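Local coordinates for protein neuraminidase (Influenza A virus, PDB 4FVK) that forms a calcium-binding six-bladed beta-propeller in the influenza virus envelope and may remove terminal sialic acid from glycoconjugates, at residues V49-T54 and G325-K330; L82-I87 and T95-L100; G146-P151 and V166-N171; S317-G322 and L344-Q349. All coordinates share one frame; numbering follows the deposited sequence.

Interaction 1: residues V49-T54 and G325-K330; sequences VSCDLT and GFFQPK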
loop_
_atom_site.group_PDB
_atom_site.type_symbol
_atom_site.label_atom_id
_atom_site.label_comp_id
_atom_site.label_asym_id
_atom_site.label_seq_id
_atom_site.Cartn_x
_atom_site.Cartn_y
_atom_site.Cartn_z
ATOM N N VAL A 49 -17.647 -8.617 -10.189
ATOM C CA VAL A 49 -16.314 -8.185 -10.608
ATOM C C VAL A 49 -16.325 -7.453 -11.925
ATOM O O VAL A 49 -17.222 -7.618 -12.716
ATOM C CB VAL A 49 -15.221 -9.317 -10.522
ATOM C CG1 VAL A 49 -15.737 -10.537 -9.812
ATOM C CG2 VAL A 49 -14.592 -9.613 -11.858
ATOM N N SER A 50 -15.367 -6.571 -12.133
ATOM C CA SER A 50 -15.263 -5.893 -13.410
ATOM C C SER A 50 -13.827 -5.517 -13.515
ATOM O O SER A 50 -13.189 -5.353 -12.474
ATOM C CB SER A 50 -16.144 -4.646 -13.443
ATOM O OG SER A 50 -16.185 -4.134 -14.759
ATOM N N CYS A 51 -13.322 -5.361 -14.740
ATOM C CA CYS A 51 -11.888 -5.216 -14.994
ATOM C C CYS A 51 -11.525 -3.941 -15.747
ATOM O O CYS A 51 -12.298 -3.470 -16.562
ATOM C CB CYS A 51 -11.388 -6.397 -15.844
ATOM S SG CYS A 51 -11.864 -8.034 -15.252
ATOM N N ASP A 52 -10.330 -3.395 -15.501
ATOM C CA ASP A 52 -9.798 -2.388 -16.413
ATOM C C ASP A 52 -8.938 -3.089 -17.450
ATOM O O ASP A 52 -9.050 -4.295 -17.598
ATOM C CB ASP A 52 -9.059 -1.259 -15.681
ATOM C CG ASP A 52 -7.896 -1.760 -14.839
ATOM O OD1 ASP A 52 -7.702 -1.189 -13.755
ATOM O OD2 ASP A 52 -7.184 -2.712 -15.239
ATOM N N LEU A 53 -8.074 -2.378 -18.163
ATOM C CA LEU A 53 -7.250 -3.069 -19.163
ATOM C C LEU A 53 -6.109 -3.858 -18.536
ATOM O O LEU A 53 -5.385 -4.569 -19.237
ATOM C CB LEU A 53 -6.642 -2.094 -20.167
ATOM C CG LEU A 53 -7.373 -1.731 -21.456
ATOM C CD1 LEU A 53 -8.859 -2.022 -21.350
ATOM C CD2 LEU A 53 -7.104 -0.255 -21.755
ATOM N N THR A 54 -5.945 -3.747 -17.224
ATOM C CA THR A 54 -4.786 -4.369 -16.574
ATOM C C THR A 54 -5.167 -5.481 -15.600
ATOM O O THR A 54 -4.702 -6.598 -15.715
ATOM C CB THR A 54 -3.902 -3.298 -15.893
ATOM O OG1 THR A 54 -3.199 -2.557 -16.899
ATOM C CG2 THR A 54 -2.896 -3.934 -14.957
ATOM N N GLY A 325 -22.742 -14.112 -11.957
ATOM C CA GLY A 325 -22.891 -13.195 -13.073
ATOM C C GLY A 325 -21.678 -13.243 -13.964
ATOM O O GLY A 325 -20.669 -13.798 -13.557
ATOM N N PHE A 326 -21.785 -12.676 -15.172
ATOM C CA PHE A 326 -20.661 -12.586 -16.109
ATOM C C PHE A 326 -19.662 -11.475 -15.770
ATOM O O PHE A 326 -20.043 -10.441 -15.237
ATOM C CB PHE A 326 -21.165 -12.249 -17.507
ATOM C CG PHE A 326 -22.035 -13.303 -18.131
ATOM C CD1 PHE A 326 -23.368 -13.033 -18.418
ATOM C CD2 PHE A 326 -21.518 -14.549 -18.462
ATOM C CE1 PHE A 326 -24.166 -13.985 -19.001
ATOM C CE2 PHE A 326 -22.337 -15.517 -19.073
ATOM C CZ PHE A 326 -23.652 -15.231 -19.326
ATOM N N PHE A 327 -18.403 -11.662 -16.154
ATOM C CA PHE A 327 -17.524 -10.514 -16.379
ATOM C C PHE A 327 -16.608 -10.831 -17.552
ATOM O O PHE A 327 -16.389 -11.987 -17.858
ATOM C CB PHE A 327 -16.761 -10.097 -15.111
ATOM C CG PHE A 327 -15.652 -11.054 -14.703
ATOM C CD1 PHE A 327 -15.927 -12.159 -13.907
ATOM C CD2 PHE A 327 -14.347 -10.832 -15.101
ATOM C CE1 PHE A 327 -14.913 -13.042 -13.523
ATOM C CE2 PHE A 327 -13.317 -11.701 -14.708
ATOM C CZ PHE A 327 -13.609 -12.804 -13.917
ATOM N N GLN A 328 -16.099 -9.817 -18.235
ATOM C CA GLN A 328 -15.194 -10.061 -19.349
ATOM C C GLN A 328 -13.794 -9.466 -19.135
ATOM O O GLN A 328 -13.647 -8.280 -18.820
ATOM C CB GLN A 328 -15.784 -9.535 -20.656
ATOM C CG GLN A 328 -16.966 -10.364 -21.164
ATOM C CD GLN A 328 -17.619 -9.742 -22.389
ATOM O OE1 GLN A 328 -18.185 -8.652 -22.323
ATOM N NE2 GLN A 328 -17.537 -10.436 -23.517
ATOM N N PRO A 329 -12.761 -10.289 -19.322
ATOM C CA PRO A 329 -11.395 -9.759 -19.335
ATOM C C PRO A 329 -11.263 -8.786 -20.502
ATOM O O PRO A 329 -11.827 -9.014 -21.576
ATOM C CB PRO A 329 -10.533 -11.010 -19.568
ATOM C CG PRO A 329 -11.352 -12.126 -19.047
ATOM C CD PRO A 329 -12.786 -11.756 -19.430
ATOM N N LYS A 330 -10.547 -7.699 -20.287
ATOM C CA LYS A 330 -10.455 -6.641 -21.286
ATOM C C LYS A 330 -9.060 -6.438 -21.876
ATOM O O LYS A 330 -8.930 -5.874 -22.947
ATOM C CB LYS A 330 -11.011 -5.337 -20.693
ATOM C CG LYS A 330 -12.524 -5.481 -20.467
ATOM C CD LYS A 330 -13.247 -4.227 -20.001
ATOM C CE LYS A 330 -14.763 -4.534 -20.026
ATOM N NZ LYS A 330 -15.553 -3.411 -19.489
HETATM O O HOH W 1 -19.941 -8.380 -13.377
HETATM O O HOH W 2 -15.036 -3.172 -16.711
HETATM O O HOH W 3 -14.488 -6.447 -17.019
#
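The Phe327 ring carries Val49 on one face and is met obliquely by Cys51. Val49 CG2 lies 3.4 Å from the ring centroid and 13° off the ring normal, a CH-pi contact centred over the face. Cys51 SG comes in at 68° from that normal, its nearest ring atom being CD2 of Phe327 at 3.7 Å, an oblique sulfur-aromatic contact. Phe327 CG sits between its own backbone N and carbonyl carbon (chi1 72°), a setting that turns the ring toward the strand holding Val49 and Cys51. The same sulfur is covalently tied to Cys56 by a disulfide, which limits its movement.

Farther along, the Lys330 side chain crosses that of Leu53 at about a right angle: its CD passes 3.6 Å from Cys51 O, and its CB is 4.0 Å from Leu53 CD1. Its extended chain delivers NZ to water 2, which accepts from it at 2.8 Å and also lies against Ser50 OG and Cys51 O; Phe109 O is a further partner of NZ. Two more waters join the backbones. Water 1 donates to Val49 O at 2.9 Å and to Phe326 O, and water 3 accepts from Cys51 N at 2.8 Å while reaching Gln328 O.

Strands 47-51 and 320-327 belong to different sheets, and no direct hydrogen bond links the two segments. Their junction therefore rests on apolar and sulfur contacts and the aliphatic part of Lys330, with three waters bridging polar atoms.

Interaction 2: residues L82-I87 and T95-L100; sequences LYKTPI and TSEMIL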
loop_
_atom_site.group_PDB
_atom_site.type_symbol
_atom_site.label_atom_id
_atom_site.label_comp_id
_atom_site.label_asym_id
_atom_site.label_seq_id
_atom_site.Cartn_x
_atom_site.Cartn_y
_atom_site.Cartn_z
ATOM N N LEU A 82 -20.701 1.928 -1.728
ATOM C CA LEU A 82 -20.031 1.027 -2.636
ATOM C C LEU A 82 -18.518 1.109 -2.432
ATOM O O LEU A 82 -17.967 2.194 -2.268
ATOM C CB LEU A 82 -20.371 1.442 -4.064
ATOM C CG LEU A 82 -19.590 0.818 -5.219
ATOM C CD1 LEU A 82 -19.903 -0.660 -5.331
ATOM C CD2 LEU A 82 -19.949 1.565 -6.499
ATOM N N TYR A 83 -17.855 -0.045 -2.459
ATOM C CA TYR A 83 -16.408 -0.101 -2.329
ATOM C C TYR A 83 -15.802 -0.901 -3.471
ATOM O O TYR A 83 -16.501 -1.602 -4.191
ATOM C CB TYR A 83 -16.036 -0.798 -1.028
ATOM C CG TYR A 83 -16.258 -0.012 0.241
ATOM C CD1 TYR A 83 -15.181 0.519 0.933
ATOM C CD2 TYR A 83 -17.530 0.166 0.772
ATOM C CE1 TYR A 83 -15.347 1.182 2.090
ATOM C CE2 TYR A 83 -17.713 0.872 1.956
ATOM C CZ TYR A 83 -16.610 1.373 2.606
ATOM O OH TYR A 83 -16.731 2.065 3.787
ATOM N N LYS A 84 -14.486 -0.810 -3.605
ATOM C CA LYS A 84 -13.737 -1.530 -4.634
ATOM C C LYS A 84 -12.457 -2.106 -3.995
ATOM O O LYS A 84 -11.827 -1.443 -3.170
ATOM C CB LYS A 84 -13.379 -0.539 -5.739
ATOM C CG LYS A 84 -12.310 -0.958 -6.723
ATOM C CD LYS A 84 -12.210 0.118 -7.808
ATOM C CE LYS A 84 -10.833 0.190 -8.427
ATOM N NZ LYS A 84 -10.851 0.964 -9.697
ATOM N N THR A 85 -12.103 -3.330 -4.371
ATOM C CA THR A 85 -10.923 -4.053 -3.873
ATOM C C THR A 85 -10.338 -4.863 -5.040
ATOM O O THR A 85 -11.095 -5.423 -5.814
ATOM C CB THR A 85 -11.333 -5.065 -2.763
ATOM O OG1 THR A 85 -12.018 -4.373 -1.715
ATOM C CG2 THR A 85 -10.135 -5.829 -2.173
ATOM N N PRO A 86 -8.995 -4.946 -5.160
ATOM C CA PRO A 86 -8.406 -5.803 -6.209
ATOM C C PRO A 86 -8.808 -7.282 -6.023
ATOM O O PRO A 86 -8.979 -7.686 -4.872
ATOM C CB PRO A 86 -6.898 -5.619 -6.020
ATOM C CG PRO A 86 -6.759 -4.310 -5.290
ATOM C CD PRO A 86 -7.981 -4.165 -4.431
ATOM N N ILE A 87 -9.000 -8.050 -7.102
ATOM C CA ILE A 87 -9.500 -9.438 -6.936
ATOM C C ILE A 87 -8.594 -10.248 -6.044
ATOM O O ILE A 87 -9.067 -11.066 -5.271
ATOM C CB ILE A 87 -9.571 -10.308 -8.234
ATOM C CG1 ILE A 87 -8.898 -9.634 -9.416
ATOM C CG2 ILE A 87 -10.983 -10.828 -8.494
ATOM C CD1 ILE A 87 -7.490 -10.051 -9.565
ATOM N N THR A 95 -7.015 -1.955 2.308
ATOM C CA THR A 95 -6.876 -2.345 0.924
ATOM C C THR A 95 -8.119 -2.029 0.059
ATOM O O THR A 95 -8.071 -2.158 -1.164
ATOM C CB THR A 95 -6.560 -3.845 0.854
ATOM O OG1 THR A 95 -5.883 -4.140 -0.367
ATOM C CG2 THR A 95 -7.833 -4.627 0.918
ATOM N N SER A 96 -9.224 -1.631 0.682
ATOM C CA SER A 96 -10.460 -1.371 -0.069
ATOM C C SER A 96 -10.705 0.125 -0.148
ATOM O O SER A 96 -10.337 0.862 0.760
ATOM C CB SER A 96 -11.650 -2.029 0.614
ATOM O OG SER A 96 -11.362 -3.370 0.921
ATOM N N GLU A 97 -11.331 0.575 -1.227
ATOM C CA GLU A 97 -11.544 2.000 -1.418
ATOM C C GLU A 97 -13.038 2.349 -1.469
ATOM O O GLU A 97 -13.774 1.750 -2.224
ATOM C CB GLU A 97 -10.855 2.455 -2.713
ATOM C CG GLU A 97 -11.113 3.909 -3.052
ATOM C CD GLU A 97 -10.906 4.213 -4.521
ATOM O OE1 GLU A 97 -10.510 3.294 -5.271
ATOM O OE2 GLU A 97 -11.146 5.375 -4.926
ATOM N N MET A 98 -13.473 3.340 -0.701
ATOM C CA MET A 98 -14.854 3.811 -0.802
ATOM C C MET A 98 -15.046 4.663 -2.069
ATOM O O MET A 98 -14.287 5.599 -2.304
ATOM C CB MET A 98 -15.244 4.616 0.441
ATOM C CG MET A 98 -16.701 5.024 0.479
ATOM S SD MET A 98 -17.030 6.305 1.714
ATOM C CE MET A 98 -17.236 5.335 3.201
ATOM N N ILE A 99 -16.050 4.326 -2.877
ATOM C CA ILE A 99 -16.247 4.957 -4.174
ATOM C C ILE A 99 -17.390 5.971 -4.130
ATOM O O ILE A 99 -17.203 7.121 -4.509
ATOM C CB ILE A 99 -16.614 3.924 -5.282
ATOM C CG1 ILE A 99 -15.565 2.800 -5.428
ATOM C CG2 ILE A 99 -16.869 4.641 -6.596
ATOM C CD1 ILE A 99 -14.199 3.259 -5.905
ATOM N N LEU A 100 -18.571 5.517 -3.689
ATOM C CA LEU A 100 -19.791 6.326 -3.630
ATOM C C LEU A 100 -20.790 5.696 -2.658
ATOM O O LEU A 100 -20.745 4.491 -2.395
ATOM C CB LEU A 100 -20.462 6.452 -5.016
ATOM C CG LEU A 100 -20.082 7.556 -6.024
ATOM C CD1 LEU A 100 -20.748 7.290 -7.356
ATOM C CD2 LEU A 100 -20.367 9.001 -5.575
#
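Tyr83 and Met98 face each other as a non-hydrogen-bonded pair in the antiparallel beta hairpin of strands 81-86 and 97-101. Met98 CA lies over one face of the Tyr83 ring, 4.2 Å from its centroid, and the methionine, bent at chi3, brings CE to 3.4 Å from Tyr83 OH. On the other side of the sheet, Ile99 CD1 rests against Lys84 CB at 3.9 Å.

The backbone ladder holds these side chains in place. Lys84 and Glu97 exchange two hydrogen bonds, the one from Glu97 N to Lys84 O lying in the carbonyl plane with an N-H...O angle of 165°. At Leu82 two residues stand opposite one, as in a beta bulge: Ile99 N donates to Leu82 O at 2.9 Å, whereas Leu82 N donates to Leu100 O.

Farther out, strand 56-67 hydrogen-bonds to Tyr83 and Thr85. The Tyr83 and Met98 side meets a second subunit, whose Phe31 and Arg29 pack on those two residues. The connecting turn holds Ser91, a zinc ligand, close to Ser96. At this end, Ser96 OG is hydrogen-bonded to Thr92 O and also accepts from Thr85 OG1 at 2.9 Å.

Interaction 3: residues G146-P151 and V166-N171; sequences GPLRLP and VSDGPN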
loop_
_atom_site.group_PDB
_atom_site.type_symbol
_atom_site.label_atom_id
_atom_site.label_comp_id
_atom_site.label_asym_id
_atom_site.label_seq_id
_atom_site.Cartn_x
_atom_site.Cartn_y
_atom_site.Cartn_z
ATOM N N GLY A 146 -40.318 4.331 -7.896
ATOM C CA GLY A 146 -39.121 3.804 -7.269
ATOM C C GLY A 146 -39.379 2.546 -6.468
ATOM O O GLY A 146 -40.507 2.047 -6.435
ATOM N N PRO A 147 -38.329 1.996 -5.839
ATOM C CA PRO A 147 -36.940 2.476 -5.926
ATOM C C PRO A 147 -36.301 2.148 -7.270
ATOM O O PRO A 147 -36.621 1.117 -7.862
ATOM C CB PRO A 147 -36.228 1.675 -4.828
ATOM C CG PRO A 147 -37.012 0.400 -4.746
ATOM C CD PRO A 147 -38.445 0.768 -5.031
ATOM N N LEU A 148 -35.414 3.014 -7.745
ATOM C CA LEU A 148 -34.551 2.673 -8.871
ATOM C C LEU A 148 -33.598 1.589 -8.407
ATOM O O LEU A 148 -33.178 1.604 -7.258
ATOM C CB LEU A 148 -33.754 3.876 -9.299
ATOM C CG LEU A 148 -34.089 4.665 -10.554
ATOM C CD1 LEU A 148 -35.458 4.320 -11.109
ATOM C CD2 LEU A 148 -33.969 6.125 -10.202
ATOM N N ARG A 149 -33.287 0.641 -9.288
ATOM C CA ARG A 149 -32.465 -0.519 -8.951
ATOM C C ARG A 149 -31.465 -0.753 -10.072
ATOM O O ARG A 149 -31.841 -0.825 -11.245
ATOM C CB ARG A 149 -33.327 -1.783 -8.761
ATOM C CG ARG A 149 -34.635 -1.543 -8.005
ATOM C CD ARG A 149 -35.417 -2.799 -7.690
ATOM N NE ARG A 149 -36.239 -3.269 -8.803
ATOM C CZ ARG A 149 -37.418 -2.742 -9.145
ATOM N NH1 ARG A 149 -37.920 -1.701 -8.474
ATOM N NH2 ARG A 149 -38.101 -3.262 -10.162
ATOM N N LEU A 150 -30.194 -0.883 -9.708
ATOM C CA LEU A 150 -29.137 -1.200 -10.662
ATOM C C LEU A 150 -28.868 -2.675 -10.557
ATOM O O LEU A 150 -29.261 -3.277 -9.573
ATOM C CB LEU A 150 -27.880 -0.411 -10.330
ATOM C CG LEU A 150 -28.117 1.029 -10.768
ATOM C CD1 LEU A 150 -27.220 1.958 -9.988
ATOM C CD2 LEU A 150 -27.923 1.151 -12.293
ATOM N N PRO A 151 -28.206 -3.262 -11.564
ATOM C CA PRO A 151 -28.075 -4.725 -11.630
ATOM C C PRO A 151 -27.132 -5.410 -10.627
ATOM O O PRO A 151 -27.277 -6.621 -10.464
ATOM C CB PRO A 151 -27.500 -4.965 -13.036
ATOM C CG PRO A 151 -27.666 -3.705 -13.777
ATOM C CD PRO A 151 -27.652 -2.615 -12.766
ATOM N N VAL A 166 -31.712 -0.583 -15.986
ATOM C CA VAL A 166 -32.218 0.039 -14.766
ATOM C C VAL A 166 -33.645 -0.369 -14.498
ATOM O O VAL A 166 -34.495 -0.251 -15.375
ATOM C CB VAL A 166 -32.179 1.558 -14.896
ATOM C CG1 VAL A 166 -32.814 2.223 -13.696
ATOM C CG2 VAL A 166 -30.754 1.985 -15.068
ATOM N N SER A 167 -33.919 -0.843 -13.287
ATOM C CA SER A 167 -35.274 -1.262 -12.952
ATOM C C SER A 167 -35.982 -0.248 -12.049
ATOM O O SER A 167 -35.333 0.482 -11.297
ATOM C CB SER A 167 -35.273 -2.651 -12.312
ATOM O OG SER A 167 -34.786 -3.627 -13.212
ATOM N N ASP A 168 -37.311 -0.232 -12.120
ATOM C CA ASP A 168 -38.145 0.718 -11.384
ATOM C C ASP A 168 -39.483 0.039 -11.040
ATOM O O ASP A 168 -39.751 -1.078 -11.491
ATOM C CB ASP A 168 -38.367 1.966 -12.248
ATOM C CG ASP A 168 -38.854 3.186 -11.452
ATOM O OD1 ASP A 168 -39.409 3.022 -10.344
ATOM O OD2 ASP A 168 -38.687 4.314 -11.964
ATOM N N GLY A 169 -40.313 0.698 -10.231
ATOM C CA GLY A 169 -41.607 0.154 -9.838
ATOM C C GLY A 169 -41.574 -0.453 -8.448
ATOM O O GLY A 169 -40.564 -1.020 -8.054
ATOM N N PRO A 170 -42.687 -0.351 -7.696
ATOM C CA PRO A 170 -42.733 -0.839 -6.311
ATOM C C PRO A 170 -42.984 -2.346 -6.180
ATOM O O PRO A 170 -42.818 -2.882 -5.084
ATOM C CB PRO A 170 -43.910 -0.065 -5.718
ATOM C CG PRO A 170 -44.837 0.114 -6.870
ATOM C CD PRO A 170 -43.939 0.332 -8.073
ATOM N N ASN A 171 -43.367 -3.016 -7.263
ATOM C CA ASN A 171 -43.697 -4.441 -7.195
ATOM C C ASN A 171 -43.194 -5.256 -8.389
ATOM O O ASN A 171 -43.159 -4.765 -9.515
ATOM C CB ASN A 171 -45.219 -4.634 -7.082
ATOM C CG ASN A 171 -45.756 -4.301 -5.701
ATOM O OD1 ASN A 171 -45.104 -4.557 -4.686
ATOM N ND2 ASN A 171 -46.953 -3.731 -5.659
HETATM O O HOH W 4 -31.850 -3.524 -12.681
#
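Val166 meets two leucines with its two methyl groups: CG1 is 4.2 Å from Leu148 CG, and CG2 runs alongside Leu150 CD2, the side chains of Val166 and Leu150 pointing the same way. Ile128 of strand 127-132 touches all three residues.

Ser167 forms the single antiparallel bridge with Arg149. Its N donates to Arg149 O at 2.9 Å, nearly straight at 173°, while Arg149 N returns a more bent bond to Ser167 O. Ser167 OG is hydrogen-bonded to His177 ND1 and shares water 4 with Arg149 O.

At Asp168 the arginine guanidinium, its chain bent at chi3 (-82°), spreads over the backbone, with Ser167 C and Asp168 N beneath one face. Its NH2 donates to Asp168 O at 3.0 Å from well above the carbonyl plane, and the same nitrogen has a salt bridge to Glu201. Asp168 OD1 receives a weak hydrogen bond from Gly146 N, OD2 is hydrogen-bonded to Ser143 N and Arg144 N, and Leu148 CD1 approaches OD2 at 3.3 Å.

Gly169 O accepts from the second terminal nitrogen, Arg149 NH1, at 2.8 Å, this time in the carbonyl plane. Pro170 CB closes the row 4.1 Å from Gly146 O, beside the cis peptide between Gly146 and Pro147.

Residues 146-151 run between strand 135-141, last of one sheet, and strand 156-158, first of the next, pairing briefly with 161-168: a propeller's blade-to-blade connector.

Interaction 4: residues S317-G322 and L344-Q349; sequences SNKRTG and LEIEDQ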
loop_
_atom_site.group_PDB
_atom_site.type_symbol
_atom_site.label_atom_id
_atom_site.label_comp_id
_atom_site.label_asym_id
_atom_site.label_seq_id
_atom_site.Cartn_x
_atom_site.Cartn_y
_atom_site.Cartn_z
ATOM N N SER A 317 -20.363 -29.304 -5.398
ATOM C CA SER A 317 -21.393 -30.286 -5.076
ATOM C C SER A 317 -22.146 -29.939 -3.789
ATOM O O SER A 317 -23.363 -29.750 -3.810
ATOM C CB SER A 317 -20.784 -31.692 -5.000
ATOM O OG SER A 317 -21.785 -32.670 -4.803
ATOM N N ASN A 318 -21.425 -29.832 -2.678
ATOM C CA ASN A 318 -22.055 -29.609 -1.376
ATOM C C ASN A 318 -22.101 -28.142 -0.911
ATOM O O ASN A 318 -23.049 -27.728 -0.240
ATOM C CB ASN A 318 -21.362 -30.451 -0.303
ATOM C CG ASN A 318 -21.482 -31.942 -0.561
ATOM O OD1 ASN A 318 -22.515 -32.425 -1.039
ATOM N ND2 ASN A 318 -20.424 -32.680 -0.243
ATOM N N LYS A 319 -21.079 -27.370 -1.263
ATOM C CA LYS A 319 -20.963 -25.998 -0.770
ATOM C C LYS A 319 -22.167 -25.149 -1.153
ATOM O O LYS A 319 -22.622 -25.186 -2.289
ATOM C CB LYS A 319 -19.676 -25.338 -1.272
ATOM C CG LYS A 319 -19.229 -24.130 -0.452
ATOM C CD LYS A 319 -18.366 -24.539 0.746
ATOM C CE LYS A 319 -17.426 -23.403 1.184
ATOM N NZ LYS A 319 -17.734 -22.847 2.544
ATOM N N ARG A 320 -22.676 -24.396 -0.185
ATOM C CA ARG A 320 -23.773 -23.464 -0.413
ATOM C C ARG A 320 -23.304 -22.349 -1.351
ATOM O O ARG A 320 -22.175 -21.858 -1.241
ATOM C CB ARG A 320 -24.272 -22.893 0.919
ATOM C CG ARG A 320 -25.630 -22.236 0.842
ATOM C CD ARG A 320 -26.188 -21.962 2.230
ATOM N NE ARG A 320 -27.626 -21.715 2.201
ATOM C CZ ARG A 320 -28.175 -20.540 1.918
ATOM N NH1 ARG A 320 -27.400 -19.502 1.632
ATOM N NH2 ARG A 320 -29.496 -20.402 1.910
ATOM N N THR A 321 -24.156 -21.983 -2.300
ATOM C CA THR A 321 -23.783 -20.999 -3.298
ATOM C C THR A 321 -24.892 -19.974 -3.428
ATOM O O THR A 321 -25.984 -20.165 -2.889
ATOM C CB THR A 321 -23.479 -21.642 -4.666
ATOM O OG1 THR A 321 -24.633 -22.339 -5.136
ATOM C CG2 THR A 321 -22.305 -22.628 -4.570
ATOM N N GLY A 322 -24.608 -18.877 -4.127
ATOM C CA GLY A 322 -25.563 -17.795 -4.248
ATOM C C GLY A 322 -25.576 -17.160 -5.622
ATOM O O GLY A 322 -25.646 -17.852 -6.635
ATOM N N LEU A 344 -19.140 -15.903 -8.742
ATOM C CA LEU A 344 -20.112 -16.737 -8.082
ATOM C C LEU A 344 -19.954 -16.550 -6.583
ATOM O O LEU A 344 -18.839 -16.629 -6.074
ATOM C CB LEU A 344 -19.846 -18.195 -8.451
ATOM C CG LEU A 344 -20.544 -19.265 -7.610
ATOM C CD1 LEU A 344 -22.031 -19.195 -7.803
ATOM C CD2 LEU A 344 -20.013 -20.715 -7.948
ATOM N N GLU A 345 -21.050 -16.316 -5.872
ATOM C CA GLU A 345 -20.960 -16.266 -4.420
ATOM C C GLU A 345 -20.857 -17.642 -3.790
ATOM O O GLU A 345 -21.658 -18.538 -4.069
ATOM C CB GLU A 345 -22.144 -15.570 -3.800
ATOM C CG GLU A 345 -22.211 -14.075 -3.996
ATOM C CD GLU A 345 -23.496 -13.529 -3.412
ATOM O OE1 GLU A 345 -24.442 -14.335 -3.279
ATOM O OE2 GLU A 345 -23.578 -12.322 -3.096
ATOM N N ILE A 346 -19.877 -17.786 -2.908
ATOM C CA ILE A 346 -19.744 -18.986 -2.104
ATOM C C ILE A 346 -20.179 -18.612 -0.698
ATOM O O ILE A 346 -19.780 -17.569 -0.167
ATOM C CB ILE A 346 -18.317 -19.533 -2.136
ATOM C CG1 ILE A 346 -18.109 -20.388 -3.384
ATOM C CG2 ILE A 346 -18.095 -20.475 -0.986
ATOM C CD1 ILE A 346 -17.894 -19.646 -4.632
ATOM N N GLU A 347 -21.026 -19.423 -0.094
ATOM C CA GLU A 347 -21.572 -19.026 1.198
ATOM C C GLU A 347 -20.936 -19.785 2.352
ATOM O O GLU A 347 -20.821 -21.003 2.321
ATOM C CB GLU A 347 -23.094 -19.141 1.219
ATOM C CG GLU A 347 -23.778 -17.793 1.320
ATOM C CD GLU A 347 -24.679 -17.508 0.142
ATOM O OE1 GLU A 347 -25.605 -18.312 -0.096
ATOM O OE2 GLU A 347 -24.456 -16.486 -0.545
ATOM N N ASP A 348 -20.500 -19.048 3.362
ATOM C CA ASP A 348 -19.813 -19.661 4.486
ATOM C C ASP A 348 -20.495 -19.242 5.774
ATOM O O ASP A 348 -20.851 -18.081 5.951
ATOM C CB ASP A 348 -18.345 -19.230 4.518
ATOM C CG ASP A 348 -17.668 -19.346 3.157
ATOM O OD1 ASP A 348 -17.447 -20.489 2.690
ATOM O OD2 ASP A 348 -17.346 -18.288 2.561
ATOM N N GLN A 349 -20.672 -20.206 6.663
ATOM C CA GLN A 349 -21.242 -19.972 7.972
ATOM C C GLN A 349 -20.112 -19.513 8.878
ATOM O O GLN A 349 -19.014 -20.064 8.816
ATOM C CB GLN A 349 -21.826 -21.281 8.506
ATOM C CG GLN A 349 -22.701 -21.092 9.720
ATOM C CD GLN A 349 -23.767 -20.055 9.456
ATOM O OE1 GLN A 349 -24.568 -20.216 8.535
ATOM N NE2 GLN A 349 -23.752 -18.954 10.231
#
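Arg320 and Gly322 bond to strand 344-349 in an antiparallel pairing, the two strand axes approaching to 4.5 Å at 138°, with Thr321 and Ile346 as a non-hydrogen-bonded pair. Glu347 N donates to Arg320 O at 2.9 Å, from above the carbonyl plane, and Gly322 N donates to Glu345 O at 3.0 Å.

On the side of Thr321 and Ile346, Lys319 lays its chain across Ile346 at about a right angle, CE lying 3.7 Å from Ile346 CG2. Bends at chi2 and chi4 carry NZ to Asp348 OD1 in a salt bridge; the modelled separation is too short for its exact length to be trusted. Asp348 lies close to the zinc ligand Glu358, and Glu79 of a third subunit packs on Lys319.

The opposite side carries the second ion pair. Arg320, extended from CG to NE, offers NH1 to Glu347 OE1 at 2.8 Å; the carboxylate is near the guanidinium edge, the planes are 46° apart, and this one N-O contact is made. With unusual chi1 (-113°) and chi2, the Glu347 carboxylate leans over strand 320-322, OE1 being 3.4 Å from Thr321 O, two acceptors that do not hydrogen-bond. Neighbouring Glu345 places OE1 3.8 Å from Gly322 CA and forms a salt bridge with Arg323.

The Arg320-Glu347 pair thus probably offsets its charges locally, while the main-chain bonds set the register; Lys319 and Asp348 may do likewise, though their geometry is uncertain.

From the N terminus, residues 49-54 open the longest loop, which interaction 1 closes only at 325-330, tying the sheet of strand 47-51 to that of strand 320-327. Nested inside it, interaction 2 closes a short hairpin on the same sheet as strand 47-51, and then, in series, interaction 3 closes a loop that joins a connector to strand 161-168. Interaction 4 opens at 317-322, before interaction 1 has closed, and ends at 344-349, so these two cross. They share strand 320-327, whose end also meets another sheet; the centres of the two contacts are about 22 Å apart. Interactions 1 and 3 lie on opposite sides of the chain's centre.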